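Local structure of acyl-CoA dehydrogenase FadE3 (Mycobacterium smegmatis, 4IV6) at residues B[287-291]-B[336-340]; B[330-335]-B[355-360]. The protein belongs to the acyl-CoA dehydrogenase family of flavoproteins and binds dihydroflavine-adenine dinucleotide in a four-chain assembly. All blocks are in the same frame, centred on the assembly; numbering follows the deposited sequence. Where two conformers were deposited one is given.

Contact 1. Residues B[287-291]-B[336-340]; sequences MLADM and DAVRV. With FDA (dihydroflavine-adenine dinucleotide), chain C.
At the edge of the dihydroflavine-adenine dinucleotide pocket, to which this contact lends R339 and V340, M287 and M291 of helix 282-310 reach across to the last turn of helix 316-340 in the C-terminal helical bundle of the acyl-CoA dehydrogenase fold. The two segments run nearly antiparallel, at 156°, and their axes come no closer than 10.7 Å, a wide gap that the two long methionine chains span. M287 runs out straight and then bends at its sulfur (chi3 -70°). This puts SD against the aliphatic part of R339, 3.7 Å from R339 CD, with the two chains crossing at about a right angle, and swings the methyl onto V340, where M287 CE lies 3.8 Å from V340 CG2. One turn further along, M291 bends the opposite way (chi3 77°); its SD sits 3.7 Å from D336 CB and its CE reaches A337, 4.0 Å from A337 CB. The polar ends pair within their own helix: R339 NE gives a bent hydrogen bond of 3.0 Å to D336 OD1, part of a salt bridge, met nearly in line with the carboxylate C-O bond. R339 NH2 forms a further salt bridge with E328 of the third subunit, so two carboxylates hold the guanidinium. In the last turn of the helix the carbonyl R339 O accepts a 2.7 Å hydrogen bond from the ribose hydroxyl O3B of the dinucleotide.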
ATOM      1  N   MET B 287      -2.852  10.155   9.367  1.00 12.28           N
ATOM      2  CA  MET B 287      -1.830   9.172   9.732  1.00 12.56           C
ATOM      3  C   MET B 287      -2.144   8.619  11.116  1.00 12.25           C
ATOM      4  O   MET B 287      -2.076   7.421  11.326  1.00 11.88           O
ATOM      5  CB  MET B 287      -0.412   9.754   9.711  1.00 13.22           C
ATOM      6  CG  MET B 287       0.193   9.857   8.329  1.00 14.39           C
ATOM      7  SD  MET B 287       1.948  10.361   8.401  1.00 15.15           S
ATOM      8  CE  MET B 287       1.886  12.060   8.922  1.00 15.38           C
ATOM      9  N   LEU B 288      -2.476   9.492  12.074  1.00 12.52           N
ATOM     10  CA  LEU B 288      -2.797   9.013  13.433  1.00 12.31           C
ATOM     11  C   LEU B 288      -3.991   8.055  13.420  1.00 12.37           C
ATOM     12  O   LEU B 288      -3.998   7.044  14.131  1.00 11.84           O
ATOM     13  CB  LEU B 288      -3.085  10.199  14.361  1.00 12.59           C
ATOM     14  CG  LEU B 288      -1.849  11.074  14.568  1.00 12.63           C
ATOM     15  CD1 LEU B 288      -2.277  12.396  15.182  1.00 13.04           C
ATOM     16  CD2 LEU B 288      -0.811  10.333  15.412  1.00 12.80           C
ATOM     17  N   ALA B 289      -5.029   8.408  12.662  1.00 12.66           N
ATOM     18  CA  ALA B 289      -6.215   7.564  12.583  1.00 12.78           C
ATOM     19  C   ALA B 289      -5.876   6.188  12.005  1.00 12.78           C
ATOM     20  O   ALA B 289      -6.330   5.171  12.517  1.00 12.37           O
ATOM     21  CB  ALA B 289      -7.315   8.231  11.759  1.00 13.11           C
ATOM     22  N   ASP B 290      -5.067   6.177  10.945  1.00 13.22           N
ATOM     23  CA  ASP B 290      -4.680   4.922  10.296  0.50 13.24           C
ATOM     24  C   ASP B 290      -3.813   4.093  11.230  1.00 13.27           C
ATOM     25  O   ASP B 290      -4.036   2.895  11.376  1.00 12.26           O
ATOM     26  CB  ASP B 290      -3.966   5.174   8.979  0.50 13.51           C
ATOM     27  CG  ASP B 290      -4.914   5.548   7.885  0.50 13.98           C
ATOM     28  OD1 ASP B 290      -6.125   5.299   8.042  0.50 14.39           O
ATOM     29  OD2 ASP B 290      -4.468   6.120   6.875  0.50 14.72           O
ATOM     30  N   MET B 291      -2.865   4.744  11.896  1.00 13.11           N
ATOM     31  CA  MET B 291      -1.980   4.078  12.858  1.00 13.68           C
ATOM     32  C   MET B 291      -2.771   3.434  14.009  1.00 13.30           C
ATOM     33  O   MET B 291      -2.574   2.250  14.364  1.00 13.78           O
ATOM     34  CB  MET B 291      -0.946   5.088  13.420  1.00 14.41           C
ATOM     35  CG  MET B 291       0.032   5.612  12.378  1.00 15.45           C
ATOM     36  SD  MET B 291       0.815   7.191  12.847  1.00 16.80           S
ATOM     37  CE  MET B 291       1.993   6.611  14.020  1.00 16.67           C
ATOM     38  N   ASP B 336       5.583   5.916  10.073  1.00 12.86           N
ATOM     39  CA  ASP B 336       4.642   7.045  10.128  1.00 13.20           C
ATOM     40  C   ASP B 336       4.879   7.892  11.380  1.00 12.83           C
ATOM     41  O   ASP B 336       4.765   9.099  11.318  1.00 12.62           O
ATOM     42  CB  ASP B 336       3.203   6.596  10.047  1.00 13.82           C
ATOM     43  CG  ASP B 336       2.768   6.221   8.615  1.00 15.51           C
ATOM     44  OD1 ASP B 336       3.492   6.481   7.615  1.00 15.76           O
ATOM     45  OD2 ASP B 336       1.674   5.647   8.499  1.00 16.07           O
ATOM     46  N   ALA B 337       5.306   7.266  12.480  1.00 12.53           N
ATOM     47  CA  ALA B 337       5.674   8.021  13.684  1.00 12.55           C
ATOM     48  C   ALA B 337       6.889   8.915  13.428  1.00 12.60           C
ATOM     49  O   ALA B 337       6.935  10.027  13.940  1.00 12.97           O
ATOM     50  CB  ALA B 337       5.913   7.107  14.876  1.00 12.66           C
ATOM     51  N   VAL B 338       7.846   8.442  12.607  1.00 12.38           N
ATOM     52  CA  VAL B 338       8.980   9.248  12.203  1.00 12.50           C
ATOM     53  C   VAL B 338       8.433  10.455  11.428  1.00 12.48           C
ATOM     54  O   VAL B 338       8.852  11.597  11.691  1.00 12.54           O
ATOM     55  CB  VAL B 338       9.996   8.437  11.375  1.00 12.56           C
ATOM     56  CG1 VAL B 338      10.982   9.316  10.642  1.00 12.79           C
ATOM     57  CG2 VAL B 338      10.758   7.505  12.296  1.00 12.77           C
ATOM     58  N   ARG B 339       7.488  10.194  10.511  1.00 12.33           N
ATOM     59  CA  ARG B 339       6.943  11.245   9.633  1.00 12.54           C
ATOM     60  C   ARG B 339       6.270  12.325  10.493  1.00 12.53           C
ATOM     61  O   ARG B 339       6.424  13.522  10.260  1.00 13.01           O
ATOM     62  CB  ARG B 339       5.887  10.702   8.657  1.00 12.50           C
ATOM     63  CG  ARG B 339       6.366   9.709   7.601  1.00 12.65           C
ATOM     64  CD  ARG B 339       5.149   9.226   6.825  1.00 12.99           C
ATOM     65  NE  ARG B 339       5.333   8.113   5.901  1.00 13.08           N
ATOM     66  CZ  ARG B 339       5.776   8.225   4.658  1.00 13.47           C
ATOM     67  NH1 ARG B 339       6.148   9.410   4.167  1.00 13.95           N
ATOM     68  NH2 ARG B 339       5.798   7.158   3.877  1.00 13.38           N
ATOM     69  N   VAL B 340       5.519  11.882  11.485  1.00 12.26           N
ATOM     70  CA  VAL B 340       4.796  12.797  12.376  1.00 12.40           C
ATOM     71  C   VAL B 340       5.725  13.769  13.082  1.00 12.58           C
ATOM     72  O   VAL B 340       5.328  14.899  13.352  1.00 12.74           O
ATOM     73  CB  VAL B 340       3.894  12.023  13.370  1.00 12.27           C
ATOM     74  CG1 VAL B 340       3.370  12.907  14.483  1.00 12.63           C
ATOM     75  CG2 VAL B 340       2.698  11.429  12.611  1.00 12.18           C
TER
HETATM   76  PA  FDA C 401       7.030  20.445  11.235  1.00 15.63           P
HETATM   77  O1A FDA C 401       7.082  20.634  12.716  1.00 13.93           O
HETATM   78  O2A FDA C 401       6.753  21.574  10.271  1.00 15.53           O
HETATM   79  O5B FDA C 401       5.960  19.306  10.905  1.00 14.53           O
HETATM   80  C5B FDA C 401       5.763  18.161  11.747  1.00 13.72           C
HETATM   81  C4B FDA C 401       4.785  17.215  11.050  1.00 12.96           C
HETATM   82  O4B FDA C 401       3.579  17.942  10.764  1.00 12.41           O
HETATM   83  C3B FDA C 401       5.308  16.723   9.710  1.00 12.50           C
HETATM   84  O3B FDA C 401       4.709  15.472   9.460  1.00 12.48           O
HETATM   85  C2B FDA C 401       4.732  17.748   8.741  1.00 12.56           C
HETATM   86  O2B FDA C 401       4.635  17.283   7.414  1.00 11.66           O
HETATM   87  C1B FDA C 401       3.386  17.999   9.361  1.00 12.11           C
HETATM   88  N9A FDA C 401       2.860  19.310   9.022  1.00 12.85           N
HETATM   89  C8A FDA C 401       3.310  20.490   9.476  1.00 12.70           C
HETATM   90  N7A FDA C 401       2.558  21.477   8.961  1.00 13.97           N
HETATM   91  C5A FDA C 401       1.596  20.916   8.159  1.00 13.18           C
HETATM   92  C6A FDA C 401       0.509  21.401   7.292  1.00 14.15           C
HETATM   93  N6A FDA C 401       0.257  22.735   7.176  1.00 14.05           N
HETATM   94  N1A FDA C 401      -0.223  20.467   6.635  1.00 14.48           N
HETATM   95  C2A FDA C 401       0.025  19.149   6.743  1.00 14.22           C
HETATM   96  N3A FDA C 401       1.022  18.633   7.505  1.00 13.15           N
HETATM   97  C4A FDA C 401       1.814  19.476   8.208  1.00 13.09           C
HETATM   98  N1  FDA C 401      16.668  22.746   6.778  1.00 15.11           N
HETATM   99  C2  FDA C 401      17.407  23.782   6.349  1.00 14.51           C
HETATM  100  O2  FDA C 401      16.913  24.942   6.368  1.00 14.21           O
HETATM  101  N3  FDA C 401      18.640  23.589   5.876  1.00 15.07           N
HETATM  102  C4  FDA C 401      19.228  22.389   5.838  1.00 14.37           C
HETATM  103  O4  FDA C 401      20.366  22.277   5.414  1.00 15.58           O
HETATM  104  C4X FDA C 401      18.506  21.211   6.282  1.00 14.79           C
HETATM  105  N5  FDA C 401      19.004  19.963   6.283  1.00 14.56           N
HETATM  106  C5X FDA C 401      18.430  19.035   7.108  1.00 15.06           C
HETATM  107  C6  FDA C 401      19.127  17.885   7.500  1.00 14.85           C
HETATM  108  C7  FDA C 401      18.544  16.936   8.305  1.00 14.63           C
HETATM  109  C7M FDA C 401      19.312  15.722   8.736  1.00 15.03           C
HETATM  110  C8  FDA C 401      17.236  17.121   8.743  1.00 15.13           C
HETATM  111  C8M FDA C 401      16.513  16.141   9.600  1.00 15.37           C
HETATM  112  C9  FDA C 401      16.531  18.226   8.355  1.00 15.33           C
HETATM  113  C9A FDA C 401      17.114  19.206   7.562  1.00 15.36           C
HETATM  114  N10 FDA C 401      16.371  20.378   7.208  1.00 16.43           N
HETATM  115  C10 FDA C 401      17.136  21.479   6.772  1.00 15.13           C
HETATM  116  C1' FDA C 401      15.189  20.726   8.007  1.00 16.65           C
HETATM  117  C2' FDA C 401      13.996  20.127   7.295  1.00 19.87           C
HETATM  118  O2' FDA C 401      13.764  20.764   6.031  1.00 20.37           O
HETATM  119  C3' FDA C 401      12.810  20.201   8.263  1.00 21.81           C
HETATM  120  O3' FDA C 401      12.926  19.121   9.225  1.00 23.43           O
HETATM  121  C4' FDA C 401      11.505  20.087   7.520  1.00 22.38           C
HETATM  122  O4' FDA C 401      11.254  21.362   6.966  1.00 26.56           O
HETATM  123  C5' FDA C 401      10.315  19.733   8.405  1.00 20.67           C
HETATM  124  O5' FDA C 401      10.293  20.613   9.482  1.00 21.10           O
HETATM  125  P   FDA C 401       9.848  20.333  10.958  1.00 19.81           P
HETATM  126  O1P FDA C 401      10.662  19.233  11.519  1.00 19.30           O
HETATM  127  O2P FDA C 401       9.929  21.678  11.575  1.00 22.28           O
HETATM  128  O3P FDA C 401       8.363  19.770  10.720  1.00 16.73           O

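Contact 2. Residues B[330-335]-B[355-360]; sequences AMQIAL and YFRDAP
The ring of F356 turns one edge to helix 316-340: backbone atom A334 C lies near the ring plane, while M331 CE and L335 CD1 approach obliquely. Its other neighbours include F356 of the third subunit, whose ring stacks with it, so this patch of the C-terminal helical bundle continues into the subunit interface. The motif is a close antiparallel helix pair, with segments 330-335 and 355-360 inclined at 164° and their axes only 8.6 Å apart at the closest. Small residues permit that approach. A334 CB rests 3.8 Å from F356 CA, directly against the neighbouring backbone, and A359 CB returns the fit one turn away, 3.9 Å from M331 CA. With CG anti to the backbone N (chi1 -177°), the M331 chain bends at chi2 and again at chi3, folding its end onto helix 352-364. There M331 CE is 3.7 Å from F356 CD1, and the sulfur meets the pyrrolidine ring of P360, with M331 SD 3.8 Å from P360 CG. The methionine chain crosses that ring obliquely, and P360 also packs on F356 of the third subunit. L335 lies alongside F356 and points the same way, bringing L335 CD1 to 4.0 Å from F356 CE1. No hydrogen bond joins the two segments; the seam is apolar and buried. The one polar end among the touching side chains finds its partner outside: the Y355 ring packs on helix 234-270, where its hydroxyl bonds to D263. Helix 352-364 is kinked at P360, whose nitrogen makes no bond to the turn before. Beside that kink, P360 CD lies 3.9 Å from M331 SD.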
ATOM      1  N   ALA B 330       3.610  -2.970  12.742  1.00 12.51           N
ATOM      2  CA  ALA B 330       4.593  -2.210  13.539  1.00 12.56           C
ATOM      3  C   ALA B 330       5.569  -1.430  12.667  1.00 12.55           C
ATOM      4  O   ALA B 330       5.919  -0.300  12.986  1.00 12.56           O
ATOM      5  CB  ALA B 330       5.335  -3.106  14.535  1.00 12.64           C
ATOM      6  N   MET B 331       6.017  -2.029  11.563  1.00 12.68           N
ATOM      7  CA  MET B 331       6.908  -1.343  10.610  1.00 13.22           C
ATOM      8  C   MET B 331       6.226  -0.127   9.989  1.00 12.90           C
ATOM      9  O   MET B 331       6.825   0.956   9.902  1.00 13.02           O
ATOM     10  CB  MET B 331       7.354  -2.317   9.519  1.00 13.80           C
ATOM     11  CG  MET B 331       8.331  -1.758   8.514  1.00 15.06           C
ATOM     12  SD  MET B 331       9.979  -1.463   9.207  1.00 17.51           S
ATOM     13  CE  MET B 331      10.012   0.251   9.693  1.00 17.29           C
ATOM     14  N   GLN B 332       4.963  -0.281   9.595  1.00 12.52           N
ATOM     15  CA  GLN B 332       4.196   0.846   9.023  1.00 12.61           C
ATOM     16  C   GLN B 332       4.026   1.983  10.040  1.00 12.03           C
ATOM     17  O   GLN B 332       4.260   3.168   9.729  1.00 11.59           O
ATOM     18  CB  GLN B 332       2.830   0.367   8.566  1.00 13.40           C
ATOM     19  CG  GLN B 332       2.926  -0.593   7.375  1.00 14.34           C
ATOM     20  CD  GLN B 332       1.653  -1.393   7.107  1.00 15.76           C
ATOM     21  OE1 GLN B 332       0.574  -1.147   7.665  1.00 16.46           O
ATOM     22  NE2 GLN B 332       1.794  -2.402   6.268  1.00 16.77           N
ATOM     23  N   ILE B 333       3.646   1.612  11.262  1.00 11.54           N
ATOM     24  CA  ILE B 333       3.445   2.584  12.309  1.00 11.83           C
ATOM     25  C   ILE B 333       4.763   3.262  12.683  1.00 12.03           C
ATOM     26  O   ILE B 333       4.785   4.498  12.925  1.00 12.61           O
ATOM     27  CB  ILE B 333       2.728   1.962  13.528  1.00 11.99           C
ATOM     28  CG1 ILE B 333       1.281   1.622  13.136  1.00 12.16           C
ATOM     29  CG2 ILE B 333       2.756   2.889  14.731  1.00 12.16           C
ATOM     30  CD1 ILE B 333       0.526   0.861  14.218  1.00 12.68           C
ATOM     31  N   ALA B 334       5.863   2.495  12.723  1.00 11.93           N
ATOM     32  CA  ALA B 334       7.160   3.081  13.091  1.00 11.90           C
ATOM     33  C   ALA B 334       7.571   4.161  12.092  1.00 12.03           C
ATOM     34  O   ALA B 334       7.969   5.233  12.478  1.00 11.88           O
ATOM     35  CB  ALA B 334       8.236   2.025  13.217  1.00 11.89           C
ATOM     36  N   LEU B 335       7.415   3.890  10.801  1.00 12.17           N
ATOM     37  CA  LEU B 335       7.771   4.882   9.790  1.00 12.63           C
ATOM     38  C   LEU B 335       6.889   6.111   9.900  1.00 12.82           C
ATOM     39  O   LEU B 335       7.408   7.222   9.853  1.00 12.72           O
ATOM     40  CB  LEU B 335       7.711   4.305   8.382  1.00 12.89           C
ATOM     41  CG  LEU B 335       7.845   5.293   7.214  1.00 13.61           C
ATOM     42  CD1 LEU B 335       9.166   6.036   7.267  1.00 14.23           C
ATOM     43  CD2 LEU B 335       7.740   4.495   5.941  1.00 14.16           C
ATOM     44  N   TYR B 355      12.454   2.834  17.330  1.00 13.10           N
ATOM     45  CA  TYR B 355      11.377   1.913  16.956  1.00 13.21           C
ATOM     46  C   TYR B 355      11.487   1.527  15.490  1.00 12.79           C
ATOM     47  O   TYR B 355      11.210   0.396  15.127  1.00 12.68           O
ATOM     48  CB  TYR B 355       9.980   2.467  17.262  1.00 13.29           C
ATOM     49  CG  TYR B 355       9.853   3.145  18.603  1.00 13.87           C
ATOM     50  CD1 TYR B 355      10.360   2.572  19.763  1.00 14.57           C
ATOM     51  CD2 TYR B 355       9.182   4.368  18.708  1.00 14.44           C
ATOM     52  CE1 TYR B 355      10.234   3.212  20.992  1.00 15.40           C
ATOM     53  CE2 TYR B 355       9.062   5.007  19.921  1.00 14.93           C
ATOM     54  CZ  TYR B 355       9.571   4.427  21.047  1.00 15.59           C
ATOM     55  OH  TYR B 355       9.380   5.080  22.230  1.00 17.91           O
ATOM     56  N   PHE B 356      11.860   2.494  14.662  1.00 12.57           N
ATOM     57  CA  PHE B 356      12.030   2.298  13.229  1.00 12.52           C
ATOM     58  C   PHE B 356      13.146   1.269  12.966  1.00 12.59           C
ATOM     59  O   PHE B 356      13.016   0.422  12.106  1.00 12.65           O
ATOM     60  CB  PHE B 356      12.341   3.659  12.576  1.00 12.53           C
ATOM     61  CG  PHE B 356      12.619   3.614  11.099  1.00 12.75           C
ATOM     62  CD1 PHE B 356      11.581   3.581  10.177  1.00 12.83           C
ATOM     63  CD2 PHE B 356      13.918   3.668  10.614  1.00 13.11           C
ATOM     64  CE1 PHE B 356      11.849   3.570   8.803  1.00 12.82           C
ATOM     65  CE2 PHE B 356      14.175   3.657   9.254  1.00 13.24           C
ATOM     66  CZ  PHE B 356      13.145   3.615   8.356  1.00 12.97           C
ATOM     67  N   ARG B 357      14.231   1.345  13.727  1.00 12.76           N
ATOM     68  CA  ARG B 357      15.342   0.397  13.575  1.00 12.91           C
ATOM     69  C   ARG B 357      15.003  -0.982  14.147  1.00 12.80           C
ATOM     70  O   ARG B 357      15.538  -1.965  13.694  1.00 12.49           O
ATOM     71  CB  ARG B 357      16.602   0.927  14.292  1.00 13.54           C
ATOM     72  CG  ARG B 357      17.328   2.067  13.610  1.00 13.58           C
ATOM     73  CD  ARG B 357      18.630   2.361  14.318  1.00 14.26           C
ATOM     74  NE  ARG B 357      18.417   2.965  15.629  1.00 14.58           N
ATOM     75  CZ  ARG B 357      18.552   2.360  16.805  1.00 15.18           C
ATOM     76  NH1 ARG B 357      18.960   1.105  16.900  1.00 15.66           N
ATOM     77  NH2 ARG B 357      18.345   3.053  17.918  1.00 15.51           N
ATOM     78  N   ASP B 358      14.137  -1.035  15.159  1.00 12.82           N
ATOM     79  CA  ASP B 358      13.791  -2.300  15.817  1.00 13.17           C
ATOM     80  C   ASP B 358      12.725  -3.110  15.046  1.00 13.11           C
ATOM     81  O   ASP B 358      12.757  -4.332  15.028  1.00 13.38           O
ATOM     82  CB  ASP B 358      13.315  -2.061  17.239  1.00 13.32           C
ATOM     83  CG  ASP B 358      14.474  -1.818  18.218  1.00 13.97           C
ATOM     84  OD1 ASP B 358      15.652  -2.032  17.832  1.00 14.32           O
ATOM     85  OD2 ASP B 358      14.194  -1.425  19.364  1.00 13.88           O
ATOM     86  N   ALA B 359      11.811  -2.417  14.384  1.00 12.86           N
ATOM     87  CA  ALA B 359      10.660  -3.062  13.755  1.00 12.75           C
ATOM     88  C   ALA B 359      10.983  -4.121  12.686  1.00 12.79           C
ATOM     89  O   ALA B 359      10.353  -5.176  12.683  1.00 13.03           O
ATOM     90  CB  ALA B 359       9.697  -1.992  13.201  1.00 12.54           C
ATOM     91  N   PRO B 360      11.978  -3.885  11.835  1.00 12.90           N
ATOM     92  CA  PRO B 360      12.326  -4.891  10.848  1.00 13.32           C
ATOM     93  C   PRO B 360      12.784  -6.233  11.423  1.00 13.86           C
ATOM     94  O   PRO B 360      12.642  -7.268  10.744  1.00 13.83           O
ATOM     95  CB  PRO B 360      13.439  -4.230  10.027  1.00 13.43           C
ATOM     96  CG  PRO B 360      13.324  -2.783  10.296  1.00 13.30           C
ATOM     97  CD  PRO B 360      12.791  -2.666  11.676  1.00 13.08           C
TER

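Helix 316-340 serves both contacts: residues 330-335, just before its last turn, pack on helix 352-364 in contact 2, and that final turn, 336-340, faces helix 282-310 in contact 1. The centres are 11 Å apart and the two meet directly, with M291 O 3.4 Å from I333 CD1 and V338 CG2 4.2 Å from F356 CB. Contact 1 contributes R339 and V340 to one dinucleotide pocket, completed in part by R271 and G343 of the same chain and by E370 of the third subunit. Contact 2 lies deeper in the chain, yet the side chain of P360 is still about 9 Å from a bound dinucleotide. Both contacts also touch the third subunit.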